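Local coordinates for protein immunoreactive 84kD antigen PG93 (Porphyromonas gingivalis, PDB 5M11) that is an essential bacterial surface component of the type-IX secretion system, contains a beta-propeller domain and binds zinc and calcium ions, at residues Leu228-Arg242 and Cys247-Thr261. Sequence-based numbering, arbitrary orientation.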
loop_
_atom_site.group_PDB
_atom_site.type_symbol
_atom_site.label_atom_id
_atom_site.label_comp_id
_atom_site.label_asym_id
_atom_site.label_seq_id
_atom_site.Cartn_x
_atom_site.Cartn_y
_atom_site.Cartn_z
ATOM N N LEU A 228 -18.968 33.748 -21.132
ATOM C CA LEU A 228 -20.220 33.095 -20.696
ATOM C C LEU A 228 -20.479 33.420 -19.226
ATOM O O LEU A 228 -21.488 34.064 -18.904
ATOM C CB LEU A 228 -20.216 31.579 -20.971
ATOM C CG LEU A 228 -21.432 30.770 -20.554
ATOM C CD1 LEU A 228 -22.649 31.129 -21.337
ATOM C CD2 LEU A 228 -21.165 29.309 -20.730
ATOM N N LEU A 229 -19.560 33.011 -18.342
ATOM C CA LEU A 229 -19.649 33.367 -16.931
ATOM C C LEU A 229 -18.254 33.637 -16.387
ATOM O O LEU A 229 -17.252 33.326 -17.036
ATOM C CB LEU A 229 -20.434 32.353 -16.061
ATOM C CG LEU A 229 -20.049 30.871 -15.899
ATOM C CD1 LEU A 229 -20.410 30.050 -17.087
ATOM C CD2 LEU A 229 -18.612 30.643 -15.421
ATOM N N SER A 230 -18.201 34.234 -15.207
ATOM C CA SER A 230 -16.965 34.550 -14.527
ATOM C C SER A 230 -16.912 33.773 -13.230
ATOM O O SER A 230 -17.366 34.247 -12.190
ATOM C CB SER A 230 -16.853 36.050 -14.270
ATOM O OG SER A 230 -17.199 36.850 -15.388
ATOM N N SER A 231 -16.374 32.562 -13.285
ATOM C CA SER A 231 -16.205 31.717 -12.111
ATOM C C SER A 231 -14.995 32.209 -11.268
ATOM O O SER A 231 -14.312 33.171 -11.652
ATOM C CB SER A 231 -16.012 30.274 -12.556
ATOM O OG SER A 231 -15.906 29.416 -11.441
ATOM N N SER A 232 -14.745 31.560 -10.115
ATOM C CA SER A 232 -13.612 31.901 -9.261
ATOM C C SER A 232 -12.336 31.325 -9.869
ATOM O O SER A 232 -12.421 30.359 -10.637
ATOM C CB SER A 232 -13.830 31.373 -7.847
ATOM O OG SER A 232 -13.811 29.958 -7.794
ATOM N N ALA A 233 -11.156 31.901 -9.522
ATOM C CA ALA A 233 -9.844 31.466 -10.017
ATOM C C ALA A 233 -9.590 30.016 -9.700
ATOM O O ALA A 233 -10.145 29.469 -8.746
ATOM C CB ALA A 233 -8.734 32.318 -9.425
ATOM N N ASP A 234 -8.771 29.389 -10.538
ATOM C CA ASP A 234 -8.353 28.002 -10.427
ATOM C C ASP A 234 -9.567 27.062 -10.237
ATOM O O ASP A 234 -9.582 26.194 -9.354
ATOM C CB ASP A 234 -7.296 27.841 -9.316
ATOM C CG ASP A 234 -6.003 28.578 -9.639
ATOM O OD1 ASP A 234 -5.164 28.007 -10.367
ATOM O OD2 ASP A 234 -5.841 29.739 -9.175
ATOM N N SER A 235 -10.590 27.273 -11.092
ATOM C CA SER A 235 -11.795 26.451 -11.162
ATOM C C SER A 235 -11.456 25.201 -11.933
ATOM O O SER A 235 -10.520 25.240 -12.742
ATOM C CB SER A 235 -12.917 27.213 -11.858
ATOM O OG SER A 235 -13.648 27.990 -10.928
ATOM N N ARG A 236 -12.191 24.097 -11.707
ATOM C CA ARG A 236 -11.937 22.843 -12.428
ATOM C C ARG A 236 -13.033 22.612 -13.481
ATOM O O ARG A 236 -14.193 22.950 -13.229
ATOM C CB ARG A 236 -11.862 21.659 -11.442
ATOM C CG ARG A 236 -10.616 21.632 -10.548
ATOM C CD ARG A 236 -10.943 21.333 -9.082
ATOM N NE ARG A 236 -11.454 22.512 -8.378
ATOM C CZ ARG A 236 -12.224 22.473 -7.297
ATOM N NH1 ARG A 236 -12.572 21.309 -6.762
ATOM N NH2 ARG A 236 -12.650 23.603 -6.738
ATOM N N LEU A 237 -12.678 22.035 -14.647
ATOM C CA LEU A 237 -13.648 21.704 -15.711
ATOM C C LEU A 237 -13.775 20.198 -15.875
ATOM O O LEU A 237 -12.803 19.533 -16.219
ATOM C CB LEU A 237 -13.303 22.355 -17.079
ATOM C CG LEU A 237 -13.996 21.795 -18.347
ATOM C CD1 LEU A 237 -15.432 22.245 -18.465
ATOM C CD2 LEU A 237 -13.306 22.249 -19.576
ATOM N N TYR A 238 -14.984 19.672 -15.669
ATOM C CA TYR A 238 -15.299 18.256 -15.862
ATOM C C TYR A 238 -16.168 18.191 -17.071
ATOM O O TYR A 238 -17.169 18.905 -17.174
ATOM C CB TYR A 238 -15.942 17.618 -14.614
ATOM C CG TYR A 238 -15.071 17.826 -13.400
ATOM C CD1 TYR A 238 -13.703 17.573 -13.452
ATOM C CD2 TYR A 238 -15.572 18.429 -12.254
ATOM C CE1 TYR A 238 -12.868 17.861 -12.374
ATOM C CE2 TYR A 238 -14.746 18.718 -11.167
ATOM C CZ TYR A 238 -13.393 18.428 -11.232
ATOM O OH TYR A 238 -12.556 18.676 -10.178
ATOM N N VAL A 239 -15.702 17.438 -18.044
ATOM C CA VAL A 239 -16.365 17.244 -19.325
ATOM C C VAL A 239 -17.250 16.018 -19.179
ATOM O O VAL A 239 -16.911 15.069 -18.467
ATOM C CB VAL A 239 -15.353 17.173 -20.508
ATOM C CG1 VAL A 239 -16.056 17.004 -21.855
ATOM C CG2 VAL A 239 -14.495 18.439 -20.541
ATOM N N THR A 240 -18.430 16.093 -19.797
ATOM C CA THR A 240 -19.473 15.083 -19.759
ATOM C C THR A 240 -20.275 15.211 -21.070
ATOM O O THR A 240 -20.321 16.290 -21.679
ATOM C CB THR A 240 -20.267 15.328 -18.446
ATOM O OG1 THR A 240 -19.655 14.623 -17.363
ATOM C CG2 THR A 240 -21.698 15.006 -18.535
ATOM N N ASP A 241 -20.875 14.097 -21.508
ATOM C CA ASP A 241 -21.743 13.992 -22.673
ATOM C C ASP A 241 -23.079 14.726 -22.430
ATOM O O ASP A 241 -23.778 15.052 -23.382
ATOM C CB ASP A 241 -22.017 12.505 -22.946
ATOM C CG ASP A 241 -21.074 11.776 -23.892
ATOM O OD1 ASP A 241 -19.975 12.320 -24.191
ATOM O OD2 ASP A 241 -21.451 10.679 -24.369
ATOM N N ARG A 242 -23.435 14.960 -21.160
ATOM C CA ARG A 242 -24.640 15.638 -20.695
ATOM C C ARG A 242 -24.437 17.182 -20.570
ATOM O O ARG A 242 -25.394 17.968 -20.694
ATOM C CB ARG A 242 -25.062 15.030 -19.338
ATOM C CG ARG A 242 -26.287 15.632 -18.684
ATOM C CD ARG A 242 -27.507 15.571 -19.572
ATOM N NE ARG A 242 -28.672 16.113 -18.880
ATOM C CZ ARG A 242 -29.117 17.354 -19.020
ATOM N NH1 ARG A 242 -28.490 18.207 -19.820
ATOM N NH2 ARG A 242 -30.183 17.759 -18.347
ATOM N N CYS A 247 -16.434 23.727 -11.623
ATOM C CA CYS A 247 -16.447 23.621 -10.181
ATOM C C CYS A 247 -15.462 24.558 -9.588
ATOM O O CYS A 247 -14.244 24.426 -9.764
ATOM C CB CYS A 247 -16.202 22.186 -9.750
ATOM S SG CYS A 247 -17.276 21.009 -10.596
ATOM N N ALA A 248 -16.037 25.572 -8.953
ATOM C CA ALA A 248 -15.387 26.655 -8.246
ATOM C C ALA A 248 -15.411 26.344 -6.760
ATOM O O ALA A 248 -16.032 25.351 -6.356
ATOM C CB ALA A 248 -16.142 27.942 -8.524
ATOM N N GLU A 249 -14.749 27.172 -5.940
ATOM C CA GLU A 249 -14.800 26.969 -4.503
ATOM C C GLU A 249 -16.152 27.459 -4.000
ATOM O O GLU A 249 -16.493 28.621 -4.223
ATOM C CB GLU A 249 -13.643 27.685 -3.802
ATOM C CG GLU A 249 -12.492 26.757 -3.473
ATOM C CD GLU A 249 -11.498 27.359 -2.499
ATOM O OE1 GLU A 249 -11.751 27.298 -1.273
ATOM O OE2 GLU A 249 -10.477 27.914 -2.964
ATOM N N ASN A 250 -16.950 26.527 -3.432
ATOM C CA ASN A 250 -18.283 26.650 -2.802
ATOM C C ASN A 250 -19.465 26.426 -3.791
ATOM O O ASN A 250 -20.557 26.106 -3.317
ATOM C CB ASN A 250 -18.492 27.961 -1.982
ATOM C CG ASN A 250 -18.865 29.229 -2.724
ATOM O OD1 ASN A 250 -19.955 29.363 -3.284
ATOM N ND2 ASN A 250 -18.019 30.245 -2.621
ATOM N N ARG A 251 -19.271 26.552 -5.117
ATOM C CA ARG A 251 -20.386 26.323 -6.043
ATOM C C ARG A 251 -19.941 25.692 -7.381
ATOM O O ARG A 251 -18.760 25.746 -7.734
ATOM C CB ARG A 251 -21.180 27.627 -6.284
ATOM C CG ARG A 251 -20.546 28.646 -7.238
ATOM C CD ARG A 251 -19.550 29.585 -6.579
ATOM N NE ARG A 251 -18.934 30.470 -7.567
ATOM C CZ ARG A 251 -17.704 30.969 -7.480
ATOM N NH1 ARG A 251 -16.934 30.678 -6.437
ATOM N NH2 ARG A 251 -17.233 31.754 -8.439
ATOM N N ILE A 252 -20.904 25.066 -8.096
ATOM C CA ILE A 252 -20.745 24.433 -9.421
ATOM C C ILE A 252 -21.558 25.232 -10.431
ATOM O O ILE A 252 -22.583 25.832 -10.064
ATOM C CB ILE A 252 -21.183 22.923 -9.453
ATOM C CG1 ILE A 252 -20.271 22.015 -8.652
ATOM C CG2 ILE A 252 -21.333 22.373 -10.880
ATOM C CD1 ILE A 252 -20.884 20.616 -8.518
ATOM N N TYR A 253 -21.112 25.199 -11.707
ATOM C CA TYR A 253 -21.783 25.777 -12.863
ATOM C C TYR A 253 -22.011 24.669 -13.849
ATOM O O TYR A 253 -21.053 24.076 -14.349
ATOM C CB TYR A 253 -20.994 26.925 -13.504
ATOM C CG TYR A 253 -20.784 28.115 -12.603
ATOM C CD1 TYR A 253 -21.666 29.190 -12.620
ATOM C CD2 TYR A 253 -19.661 28.203 -11.782
ATOM C CE1 TYR A 253 -21.462 30.306 -11.812
ATOM C CE2 TYR A 253 -19.442 29.313 -10.977
ATOM C CZ TYR A 253 -20.348 30.363 -10.992
ATOM O OH TYR A 253 -20.141 31.454 -10.190
ATOM N N PHE A 254 -23.277 24.352 -14.082
ATOM C CA PHE A 254 -23.659 23.327 -15.029
ATOM C C PHE A 254 -24.096 23.994 -16.328
ATOM O O PHE A 254 -25.126 24.679 -16.346
ATOM C CB PHE A 254 -24.761 22.414 -14.448
ATOM C CG PHE A 254 -25.313 21.411 -15.435
ATOM C CD1 PHE A 254 -24.461 20.659 -16.238
ATOM C CD2 PHE A 254 -26.682 21.223 -15.565
ATOM C CE1 PHE A 254 -24.969 19.742 -17.154
ATOM C CE2 PHE A 254 -27.190 20.309 -16.486
ATOM C CZ PHE A 254 -26.331 19.570 -17.270
ATOM N N ILE A 255 -23.307 23.798 -17.403
ATOM C CA ILE A 255 -23.577 24.362 -18.725
ATOM C C ILE A 255 -24.122 23.258 -19.628
ATOM O O ILE A 255 -23.491 22.207 -19.763
ATOM C CB ILE A 255 -22.326 25.069 -19.341
ATOM C CG1 ILE A 255 -21.798 26.175 -18.400
ATOM C CG2 ILE A 255 -22.582 25.628 -20.770
ATOM C CD1 ILE A 255 -20.320 26.123 -18.210
ATOM N N GLU A 256 -25.289 23.503 -20.252
ATOM C CA GLU A 256 -25.858 22.523 -21.161
ATOM C C GLU A 256 -26.244 23.211 -22.491
ATOM O O GLU A 256 -26.060 24.425 -22.617
ATOM C CB GLU A 256 -27.012 21.755 -20.508
ATOM C CG GLU A 256 -28.207 22.597 -20.113
ATOM C CD GLU A 256 -29.120 21.895 -19.136
ATOM O OE1 GLU A 256 -29.711 20.854 -19.509
ATOM O OE2 GLU A 256 -29.244 22.392 -17.993
ATOM N N LYS A 257 -26.697 22.422 -23.499
ATOM C CA LYS A 257 -27.083 22.868 -24.838
ATOM C C LYS A 257 -27.790 24.214 -24.850
ATOM O O LYS A 257 -28.742 24.440 -24.103
ATOM C CB LYS A 257 -28.027 21.852 -25.489
ATOM C CG LYS A 257 -27.398 20.588 -26.080
ATOM C CD LYS A 257 -28.450 19.451 -26.330
ATOM C CE LYS A 257 -29.666 19.848 -27.159
ATOM N NZ LYS A 257 -30.571 18.697 -27.432
ATOM N N GLY A 258 -27.366 25.069 -25.756
ATOM C CA GLY A 258 -27.982 26.371 -25.932
ATOM C C GLY A 258 -27.536 27.358 -24.890
ATOM O O GLY A 258 -28.191 28.381 -24.698
ATOM N N ARG A 259 -26.413 27.049 -24.217
ATOM C CA ARG A 259 -25.732 27.885 -23.224
ATOM C C ARG A 259 -26.577 28.133 -21.968
ATOM O O ARG A 259 -26.456 29.191 -21.343
ATOM C CB ARG A 259 -25.269 29.223 -23.841
ATOM C CG ARG A 259 -24.338 29.041 -25.022
ATOM C CD ARG A 259 -24.251 30.320 -25.798
ATOM N NE ARG A 259 -23.451 30.177 -27.008
ATOM C CZ ARG A 259 -22.822 31.180 -27.602
ATOM N NH1 ARG A 259 -22.864 32.400 -27.081
ATOM N NH2 ARG A 259 -22.126 30.970 -28.709
ATOM N N LYS A 260 -27.414 27.150 -21.592
ATOM C CA LYS A 260 -28.204 27.215 -20.361
ATOM C C LYS A 260 -27.249 26.908 -19.227
ATOM O O LYS A 260 -26.483 25.940 -19.301
ATOM C CB LYS A 260 -29.387 26.241 -20.406
ATOM C CG LYS A 260 -30.257 26.234 -19.148
ATOM C CD LYS A 260 -31.085 24.946 -19.091
ATOM C CE LYS A 260 -32.352 25.042 -18.285
ATOM N NZ LYS A 260 -33.176 23.812 -18.447
ATOM N N THR A 261 -27.224 27.781 -18.234
ATOM C CA THR A 261 -26.328 27.630 -17.092
ATOM C C THR A 261 -27.168 27.527 -15.830
ATOM O O THR A 261 -28.138 28.286 -15.666
ATOM C CB THR A 261 -25.310 28.786 -17.027
ATOM O OG1 THR A 261 -24.748 29.039 -18.319
ATOM C CG2 THR A 261 -24.189 28.507 -16.064
#
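Arg242 and Glu256 form a salt bridge, NH1 of Arg242 lying 2.9 Å from OE1 of Glu256 with an N-H...O angle of 161°. It ties the start of a four-stranded antiparallel meander, consistent with one blade of a beta-propeller, to strand 252-256 of the same blade. The oxygen sits in the guanidinium plane, yet the nitrogen meets it from above the carboxylate plane; NH2 adds a weak bond to the same oxygen, while NE is taken by Ser278 O. The Phe254 ring, 70° from the guanidinium plane, puts CZ over one guanidinium face.

At the other end, Arg236 and Cys247 are an antiparallel hydrogen-bonded pair: Arg236 N to Cys247 O is 2.8 Å and nearly straight, and Cys247 N returns a bond to Arg236 O. This bridge joins strand 236-239 to strand 244-247.

Strand 226-230 closes the preceding blade and packs on this one through two leucines. Leu229 lies across one face of the Tyr253 ring, with CG 4.0 Å from Tyr253 CD1, and Leu228 CD2 meets Ile255 CG2 tip to tip at 3.9 Å. Within the blade, Arg251 NE bonds Tyr253 OH in the guanidinium plane, which helps fix that ring's outer end. In the connection between the blades, Ser231 OG bonds Ser235 OG and lies beside Ala248 CB. Next to the bridge, Cys247 SG approaches the Tyr238 ring obliquely, 4.5 Å from its centroid.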